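PDB 3CDK: succinyl-CoA:3-ketoacid-coenzyme A transferase subunit B from Bacillus subtilis, which probably catalyses, together with subunit A, the transfer of coenzyme A from succinyl-CoA to a 3-oxo acid, giving a 3-oxoacyl-CoA and succinate. Local coordinates for residues I19-V25 / G42-Q48; V110-G114 / F183-M188; S155-K159 / K205-D209. Numbering follows the deposited sequence.

Contact 1. Residues I19-V25 / G42-Q48; sequences IKDGMNV and GVHVMLQ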
loop_
_atom_site.group_PDB
_atom_site.type_symbol
_atom_site.label_atom_id
_atom_site.label_comp_id
_atom_site.label_asym_id
_atom_site.label_seq_id
_atom_site.Cartn_x
_atom_site.Cartn_y
_atom_site.Cartn_z
ATOM N N ILE B 19 7.883 18.131 21.730
ATOM C CA ILE B 19 8.787 17.525 20.784
ATOM C C ILE B 19 10.093 17.084 21.455
ATOM O O ILE B 19 10.897 17.900 21.864
ATOM C CB ILE B 19 9.007 18.535 19.673
ATOM C CG1 ILE B 19 7.707 18.661 18.873
ATOM C CG2 ILE B 19 10.100 18.094 18.767
ATOM C CD1 ILE B 19 7.370 20.029 18.583
ATOM N N LYS B 20 10.288 15.788 21.602
ATOM C CA LYS B 20 11.533 15.308 22.138
ATOM C C LYS B 20 12.403 14.867 20.959
ATOM O O LYS B 20 11.888 14.450 19.921
ATOM C CB LYS B 20 11.282 14.179 23.154
ATOM C CG LYS B 20 9.938 14.276 23.888
ATOM C CD LYS B 20 9.841 15.493 24.812
ATOM C CE LYS B 20 9.740 15.092 26.275
ATOM N NZ LYS B 20 11.070 14.693 26.905
ATOM N N ASP B 21 13.720 14.990 21.107
ATOM C CA ASP B 21 14.645 14.624 20.031
ATOM C C ASP B 21 14.262 13.273 19.388
ATOM O O ASP B 21 13.859 12.352 20.089
ATOM C CB ASP B 21 16.088 14.580 20.560
ATOM C CG ASP B 21 17.132 14.662 19.435
ATOM O OD1 ASP B 21 16.752 14.694 18.244
ATOM O OD2 ASP B 21 18.347 14.709 19.732
ATOM N N GLY B 22 14.383 13.168 18.065
ATOM C CA GLY B 22 14.255 11.877 17.378
ATOM C C GLY B 22 12.856 11.549 16.901
ATOM O O GLY B 22 12.679 10.656 16.103
ATOM N N MET B 23 11.863 12.286 17.396
ATOM C CA MET B 23 10.455 12.112 17.015
ATOM C C MET B 23 10.157 12.329 15.535
ATOM O O MET B 23 10.775 13.147 14.864
ATOM C CB MET B 23 9.564 13.070 17.807
ATOM C CG MET B 23 9.282 12.641 19.209
ATOM S SD MET B 23 7.938 13.590 19.931
ATOM C CE MET B 23 7.450 12.489 21.278
ATOM N N ASN B 24 9.190 11.597 15.034
ATOM C CA ASN B 24 8.544 11.976 13.811
ATOM C C ASN B 24 7.212 12.555 14.295
ATOM O O ASN B 24 6.546 11.963 15.185
ATOM C CB ASN B 24 8.366 10.769 12.870
ATOM C CG ASN B 24 9.711 10.080 12.510
ATOM O OD1 ASN B 24 10.417 10.501 11.593
ATOM N ND2 ASN B 24 10.039 9.020 13.217
ATOM N N VAL B 25 6.856 13.721 13.736
ATOM C CA VAL B 25 5.778 14.573 14.243
ATOM C C VAL B 25 4.940 15.079 13.087
ATOM O O VAL B 25 5.466 15.420 12.033
ATOM C CB VAL B 25 6.339 15.839 14.984
ATOM C CG1 VAL B 25 5.219 16.636 15.722
ATOM C CG2 VAL B 25 7.480 15.483 15.945
ATOM N N GLY B 42 19.008 21.879 19.707
ATOM C CA GLY B 42 19.298 20.569 20.295
ATOM C C GLY B 42 18.449 19.460 19.685
ATOM O O GLY B 42 18.930 18.346 19.456
ATOM N N VAL B 43 17.199 19.798 19.375
ATOM C CA VAL B 43 16.178 18.818 19.027
ATOM C C VAL B 43 16.059 18.511 17.509
ATOM O O VAL B 43 15.696 19.387 16.720
ATOM C CB VAL B 43 14.793 19.217 19.654
ATOM C CG1 VAL B 43 13.735 18.156 19.360
ATOM C CG2 VAL B 43 14.913 19.440 21.171
ATOM N N HIS B 44 16.352 17.259 17.128
ATOM C CA HIS B 44 16.287 16.802 15.738
ATOM C C HIS B 44 15.153 15.815 15.494
ATOM O O HIS B 44 15.064 14.720 16.088
ATOM C CB HIS B 44 17.610 16.222 15.270
ATOM C CG HIS B 44 18.743 17.206 15.315
ATOM N ND1 HIS B 44 19.821 17.064 16.173
ATOM C CD2 HIS B 44 18.950 18.360 14.632
ATOM C CE1 HIS B 44 20.653 18.073 15.994
ATOM N NE2 HIS B 44 20.147 18.873 15.068
ATOM N N VAL B 45 14.294 16.223 14.579
ATOM C CA VAL B 45 13.008 15.646 14.429
ATOM C C VAL B 45 12.693 15.631 12.931
ATOM O O VAL B 45 13.418 16.249 12.152
ATOM C CB VAL B 45 12.000 16.520 15.190
ATOM C CG1 VAL B 45 11.414 17.620 14.293
ATOM C CG2 VAL B 45 10.901 15.666 15.746
ATOM N N MET B 46 11.639 14.931 12.511
ATOM C CA MET B 46 11.187 15.093 11.132
ATOM C C MET B 46 9.707 15.388 11.113
ATOM O O MET B 46 8.942 14.662 11.727
ATOM C CB MET B 46 11.530 13.873 10.281
ATOM C CG MET B 46 13.032 13.592 10.134
ATOM S SD MET B 46 13.867 14.428 8.758
ATOM C CE MET B 46 13.396 13.449 7.340
ATOM N N LEU B 47 9.289 16.476 10.463
ATOM C CA LEU B 47 7.859 16.736 10.368
ATOM C C LEU B 47 7.244 16.039 9.140
ATOM O O LEU B 47 7.747 16.169 8.010
ATOM C CB LEU B 47 7.566 18.234 10.367
ATOM C CG LEU B 47 7.868 19.171 11.567
ATOM C CD1 LEU B 47 7.912 18.483 12.956
ATOM C CD2 LEU B 47 9.130 20.003 11.338
ATOM N N GLN B 48 6.166 15.287 9.382
ATOM C CA GLN B 48 5.473 14.556 8.317
ATOM C C GLN B 48 4.341 15.385 7.766
ATOM O O GLN B 48 3.558 15.964 8.513
ATOM C CB GLN B 48 4.959 13.193 8.793
ATOM C CG GLN B 48 4.625 12.214 7.678
ATOM C CD GLN B 48 3.122 12.081 7.421
ATOM O OE1 GLN B 48 2.374 12.998 7.699
ATOM N NE2 GLN B 48 2.688 10.950 6.887
#
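Val45 is the bump at the middle of this contact. Val45 CG2 lies against Ile19, Met23 and Val25, 4.0 Å from Ile19 CG2, 3.6 Å from Met23 CB and 3.4 Å from Val25 CG2. Beside it Ile19 CG2 meets Val43 CG1 at 3.7 Å, and further along Leu47 CD1 packs on Val25 CB at 3.7 Å, so a row of branched apolar side chains closes the seam. The backbone of 19-25 makes a type II turn from Lys20 to Met23; Gly22, at phi 92°, takes the position where a CB would jam against the preceding carbonyl. The turn fits against His44, whose N donates to Asp21 OD1 (2.8 Å) and whose O accepts from Gly22 N (2.6 Å). Beyond it the segments become neighbouring parallel strands of the alpha/beta sheet of a CoA-transferase subunit, with Asn24 opposite Met46 and Val25 opposite Leu47: Met46 N bonds to Met23 O (3.1 Å, Met23 O being less surely placed), Val25 N to Met46 O (3.0 Å) and Gln48 N to Val25 O (2.7 Å). Gln48 OE1 bonds to Asn26, and 46-49 leads to Glu50, the predicted active-site residue. Strand 24-27 lies in the sheet between 46-49 and 102-105, Leu102 packing on Ile19, Met23 and Val25; strand 53-57 borders 46-49, and subunit A packs on Asn24 and Met46.

Contact 2. Residues V110-G114 / F183-M188; sequences VSEQG and FVNGRM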
loop_
_atom_site.group_PDB
_atom_site.type_symbol
_atom_site.label_atom_id
_atom_site.label_comp_id
_atom_site.label_asym_id
_atom_site.label_seq_id
_atom_site.Cartn_x
_atom_site.Cartn_y
_atom_site.Cartn_z
ATOM N N VAL B 110 -13.170 20.519 23.095
ATOM C CA VAL B 110 -12.687 19.287 23.683
ATOM C C VAL B 110 -13.633 18.937 24.844
ATOM O O VAL B 110 -14.303 19.820 25.394
ATOM C CB VAL B 110 -11.207 19.393 24.117
ATOM C CG1 VAL B 110 -10.755 18.150 24.825
ATOM C CG2 VAL B 110 -10.315 19.585 22.945
ATOM N N SER B 111 -13.719 17.656 25.198
ATOM C CA SER B 111 -14.657 17.200 26.238
ATOM C C SER B 111 -13.927 16.475 27.339
ATOM O O SER B 111 -12.764 16.078 27.154
ATOM C CB SER B 111 -15.756 16.285 25.661
ATOM O OG SER B 111 -15.286 14.954 25.441
ATOM N N GLU B 112 -14.630 16.322 28.470
ATOM C CA GLU B 112 -14.204 15.566 29.670
ATOM C C GLU B 112 -13.427 14.296 29.376
ATOM O O GLU B 112 -12.402 14.023 30.011
ATOM C CB GLU B 112 -15.437 15.152 30.488
ATOM C CG GLU B 112 -15.966 16.227 31.396
ATOM C CD GLU B 112 -17.282 15.883 32.049
ATOM O OE1 GLU B 112 -17.921 14.894 31.674
ATOM O OE2 GLU B 112 -17.691 16.617 32.949
ATOM N N GLN B 113 -13.932 13.530 28.406
ATOM C CA GLN B 113 -13.409 12.216 28.082
ATOM C C GLN B 113 -12.272 12.269 27.065
ATOM O O GLN B 113 -11.714 11.238 26.689
ATOM C CB GLN B 113 -14.549 11.302 27.624
ATOM C CG GLN B 113 -15.557 11.000 28.741
ATOM C CD GLN B 113 -16.829 10.279 28.253
ATOM O OE1 GLN B 113 -16.837 9.647 27.196
ATOM N NE2 GLN B 113 -17.910 10.378 29.034
ATOM N N GLY B 114 -11.907 13.476 26.646
ATOM C CA GLY B 114 -10.872 13.634 25.640
ATOM C C GLY B 114 -11.343 13.441 24.207
ATOM O O GLY B 114 -10.527 13.183 23.320
ATOM N N PHE B 183 -5.414 13.494 29.961
ATOM C CA PHE B 183 -6.497 12.519 30.010
ATOM C C PHE B 183 -5.931 11.122 30.261
ATOM O O PHE B 183 -5.014 10.693 29.572
ATOM C CB PHE B 183 -7.327 12.539 28.723
ATOM C CG PHE B 183 -7.939 13.883 28.401
ATOM C CD1 PHE B 183 -7.187 14.883 27.749
ATOM C CD2 PHE B 183 -9.260 14.148 28.712
ATOM C CE1 PHE B 183 -7.737 16.116 27.455
ATOM C CE2 PHE B 183 -9.825 15.390 28.398
ATOM C CZ PHE B 183 -9.057 16.369 27.769
ATOM N N VAL B 184 -6.456 10.427 31.261
ATOM C CA VAL B 184 -6.060 9.036 31.488
ATOM C C VAL B 184 -7.293 8.168 31.677
ATOM O O VAL B 184 -7.917 8.143 32.757
ATOM C CB VAL B 184 -5.104 8.838 32.687
ATOM C CG1 VAL B 184 -3.878 8.061 32.221
ATOM C CG2 VAL B 184 -4.707 10.188 33.339
ATOM N N ASN B 185 -7.635 7.475 30.597
ATOM C CA ASN B 185 -8.812 6.613 30.515
ATOM C C ASN B 185 -10.125 7.327 30.857
ATOM O O ASN B 185 -10.824 6.947 31.785
ATOM C CB ASN B 185 -8.630 5.335 31.370
ATOM C CG ASN B 185 -8.915 4.072 30.578
ATOM O OD1 ASN B 185 -8.104 3.650 29.739
ATOM N ND2 ASN B 185 -10.077 3.469 30.821
ATOM N N GLY B 186 -10.443 8.367 30.096
ATOM C CA GLY B 186 -11.729 9.034 30.207
ATOM C C GLY B 186 -11.713 10.233 31.121
ATOM O O GLY B 186 -12.502 11.144 30.953
ATOM N N ARG B 187 -10.825 10.241 32.101
ATOM C CA ARG B 187 -10.869 11.284 33.121
ATOM C C ARG B 187 -9.967 12.446 32.721
ATOM O O ARG B 187 -8.892 12.245 32.166
ATOM C CB ARG B 187 -10.486 10.713 34.504
ATOM C CG ARG B 187 -8.958 10.601 34.766
ATOM C CD ARG B 187 -8.558 9.481 35.745
ATOM N NE ARG B 187 -9.062 9.655 37.121
ATOM C CZ ARG B 187 -8.513 10.431 38.068
ATOM N NH1 ARG B 187 -7.434 11.173 37.809
ATOM N NH2 ARG B 187 -9.059 10.480 39.290
ATOM N N MET B 188 -10.415 13.659 32.993
ATOM C CA MET B 188 -9.606 14.832 32.745
ATOM C C MET B 188 -9.036 15.335 34.073
ATOM O O MET B 188 -9.702 15.303 35.122
ATOM C CB MET B 188 -10.439 15.908 32.055
ATOM C CG MET B 188 -9.668 17.128 31.604
ATOM S SD MET B 188 -10.653 18.365 30.718
ATOM C CE MET B 188 -11.866 18.834 31.929
#
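Two tight turns meet here: a type I turn from Ser111 to Gly114, closed by Gly114 N to Ser111 O at 2.8 Å, and a type I' turn from Val184 to Arg187, where Val184 N reaches Arg187 O at 3.2 Å and strand 179-184 doubles back into 187-193 as a beta hairpin. Gln113 CA sits 3.2 Å from Gly186 O in a nearly straight CA-H...O contact. Gly114 and Gly186 both have positive phi, at angles that call for glycine. Against the first turn lies the Phe183 ring: Gly114 CA stands over its face, 3.7 Å from the centroid, as a CH-pi contact, and a CB on Gly114 would crowd Phe183 CD2. Glu112 O meets the ring edge, 3.3 Å from Phe183 CE2, while Val110 CG1 touches Phe183 CZ at 3.8 Å. Met188 CB comes within 3.4 Å of Glu112 O. The contact thus sets the hairpin of the large sheet against the end of strand 109-111, the central strand of the small sheet, flanked by 116-117 and 157-158.

Contact 3. Residues S155-K159 / K205-D209; sequences SKVKK and KTEAD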
loop_
_atom_site.group_PDB
_atom_site.type_symbol
_atom_site.label_atom_id
_atom_site.label_comp_id
_atom_site.label_asym_id
_atom_site.label_seq_id
_atom_site.Cartn_x
_atom_site.Cartn_y
_atom_site.Cartn_z
ATOM N N SER B 155 -17.168 28.712 27.159
ATOM C CA SER B 155 -15.987 27.854 27.195
ATOM C C SER B 155 -15.993 26.781 26.087
ATOM O O SER B 155 -17.044 26.350 25.622
ATOM C CB SER B 155 -15.805 27.242 28.584
ATOM O OG SER B 155 -15.863 25.831 28.605
ATOM N N LYS B 156 -14.805 26.368 25.667
ATOM C CA LYS B 156 -14.671 25.326 24.667
ATOM C C LYS B 156 -14.313 23.972 25.317
ATOM O O LYS B 156 -14.113 22.974 24.629
ATOM C CB LYS B 156 -13.594 25.735 23.660
ATOM C CG LYS B 156 -13.936 26.972 22.860
ATOM C CD LYS B 156 -12.704 27.791 22.588
ATOM C CE LYS B 156 -12.622 28.241 21.144
ATOM N NZ LYS B 156 -12.020 27.221 20.254
ATOM N N VAL B 157 -14.226 23.947 26.647
ATOM C CA VAL B 157 -13.825 22.737 27.365
ATOM C C VAL B 157 -15.037 22.181 28.089
ATOM O O VAL B 157 -15.404 22.652 29.160
ATOM C CB VAL B 157 -12.678 23.022 28.365
ATOM C CG1 VAL B 157 -12.044 21.727 28.804
ATOM C CG2 VAL B 157 -11.628 23.935 27.734
ATOM N N LYS B 158 -15.648 21.164 27.497
ATOM C CA LYS B 158 -17.027 20.819 27.841
ATOM C C LYS B 158 -17.195 19.408 28.342
ATOM O O LYS B 158 -16.324 18.575 28.121
ATOM C CB LYS B 158 -17.917 20.968 26.615
ATOM C CG LYS B 158 -17.270 21.628 25.436
ATOM C CD LYS B 158 -18.329 22.347 24.656
ATOM C CE LYS B 158 -18.699 23.609 25.376
ATOM N NZ LYS B 158 -20.158 23.796 25.368
ATOM N N LYS B 159 -18.332 19.158 29.000
ATOM C CA LYS B 159 -18.742 17.822 29.407
ATOM C C LYS B 159 -18.891 17.005 28.167
ATOM O O LYS B 159 -18.254 15.987 28.003
ATOM C CB LYS B 159 -20.099 17.831 30.108
ATOM C CG LYS B 159 -20.049 18.232 31.542
ATOM C CD LYS B 159 -20.939 17.357 32.423
ATOM C CE LYS B 159 -20.486 17.495 33.854
ATOM N NZ LYS B 159 -21.637 17.640 34.810
ATOM N N LYS B 205 -14.015 28.950 34.288
ATOM C CA LYS B 205 -13.956 29.010 32.849
ATOM C C LYS B 205 -14.118 27.671 32.111
ATOM O O LYS B 205 -13.909 27.625 30.909
ATOM C CB LYS B 205 -12.694 29.759 32.409
ATOM C CG LYS B 205 -12.840 31.261 32.590
ATOM C CD LYS B 205 -11.673 32.050 32.032
ATOM C CE LYS B 205 -11.811 33.496 32.427
ATOM N NZ LYS B 205 -10.584 34.213 32.066
ATOM N N THR B 206 -14.506 26.605 32.818
ATOM C CA THR B 206 -14.557 25.259 32.235
ATOM C C THR B 206 -15.884 24.563 32.481
ATOM O O THR B 206 -16.388 24.564 33.601
ATOM C CB THR B 206 -13.432 24.386 32.766
ATOM O OG1 THR B 206 -12.187 25.010 32.463
ATOM C CG2 THR B 206 -13.458 23.024 32.128
ATOM N N GLU B 207 -16.445 23.974 31.429
ATOM C CA GLU B 207 -17.712 23.278 31.560
ATOM C C GLU B 207 -17.469 21.823 31.897
ATOM O O GLU B 207 -18.254 21.209 32.620
ATOM C CB GLU B 207 -18.504 23.356 30.272
ATOM C CG GLU B 207 -18.548 24.737 29.647
ATOM C CD GLU B 207 -19.927 25.093 29.086
ATOM O OE1 GLU B 207 -20.609 25.913 29.769
ATOM O OE2 GLU B 207 -20.316 24.555 27.996
ATOM N N ALA B 208 -16.386 21.276 31.360
ATOM C CA ALA B 208 -15.925 19.942 31.713
ATOM C C ALA B 208 -15.699 19.737 33.222
ATOM O O ALA B 208 -15.435 20.686 33.957
ATOM C CB ALA B 208 -14.656 19.644 30.973
ATOM N N ASP B 209 -15.819 18.477 33.653
ATOM C CA ASP B 209 -15.375 17.983 34.967
ATOM C C ASP B 209 -13.940 17.492 34.916
ATOM O O ASP B 209 -13.557 16.700 34.022
ATOM C CB ASP B 209 -16.191 16.769 35.389
ATOM C CG ASP B 209 -17.397 17.126 36.190
ATOM O OD1 ASP B 209 -17.732 18.330 36.260
ATOM O OD2 ASP B 209 -18.005 16.187 36.760
#
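A salt bridge from Lys158 NZ to Glu207 OE2, 2.7 Å long, joins the two segments. Next to it Val157 O serves as a double acceptor, taking Glu207 N and Ala208 N, each at 2.8 Å; the second bond is the straighter, with an angle of 162° at the hydrogen against 135°. Ser155 OG accepts from Val157 N at 3.2 Å, two residues on, which makes an ST turn, and also receives a weak bond from Glu207 N at 3.4 Å. The two segments run nearly the same way, their end-to-end directions 8° apart, so the loop that follows helix 199-204 lies alongside edge strand 157-158 of a small three-stranded sheet before the chain enters strand 211-212 of the large sheet. Thr206 is held at the helix end by Val202 O and by His148, through its OG1. Packing then fills in around the polar centre: Val157 CG1 approaches Thr206 CG2 at 3.8 Å and Ala208 CB at 4.0 Å, with Met188 of strand 187-193 touching both Val157 and Ala208. Toward the surface, Lys159 CG lies 3.6 Å from Glu207 O, and Lys159 NZ remains 4.2 Å from Asp209 OD1, beyond salt-bridge range.

Going from the N terminus, contact 1 comes first and closes a short loop, with 16 residues between segments 19-25 and 42-48, finishing before the others open. Contact 2 then brings 110-114 to the hairpin 183-188 across 68 residues; contact 3 opens within that span at 155-159 and closes after it at 205-209, so the two cross. Their centres are 11 Å apart and they touch: Val110 O accepts from Lys158 N, Glu112 OE2 from Asp209 N, and Met188 CE packs on Ala208 CB. Together they join the small sheet to the far strands of the large one, while contact 1 lies on that same large sheet, centred 26 Å from contact 2.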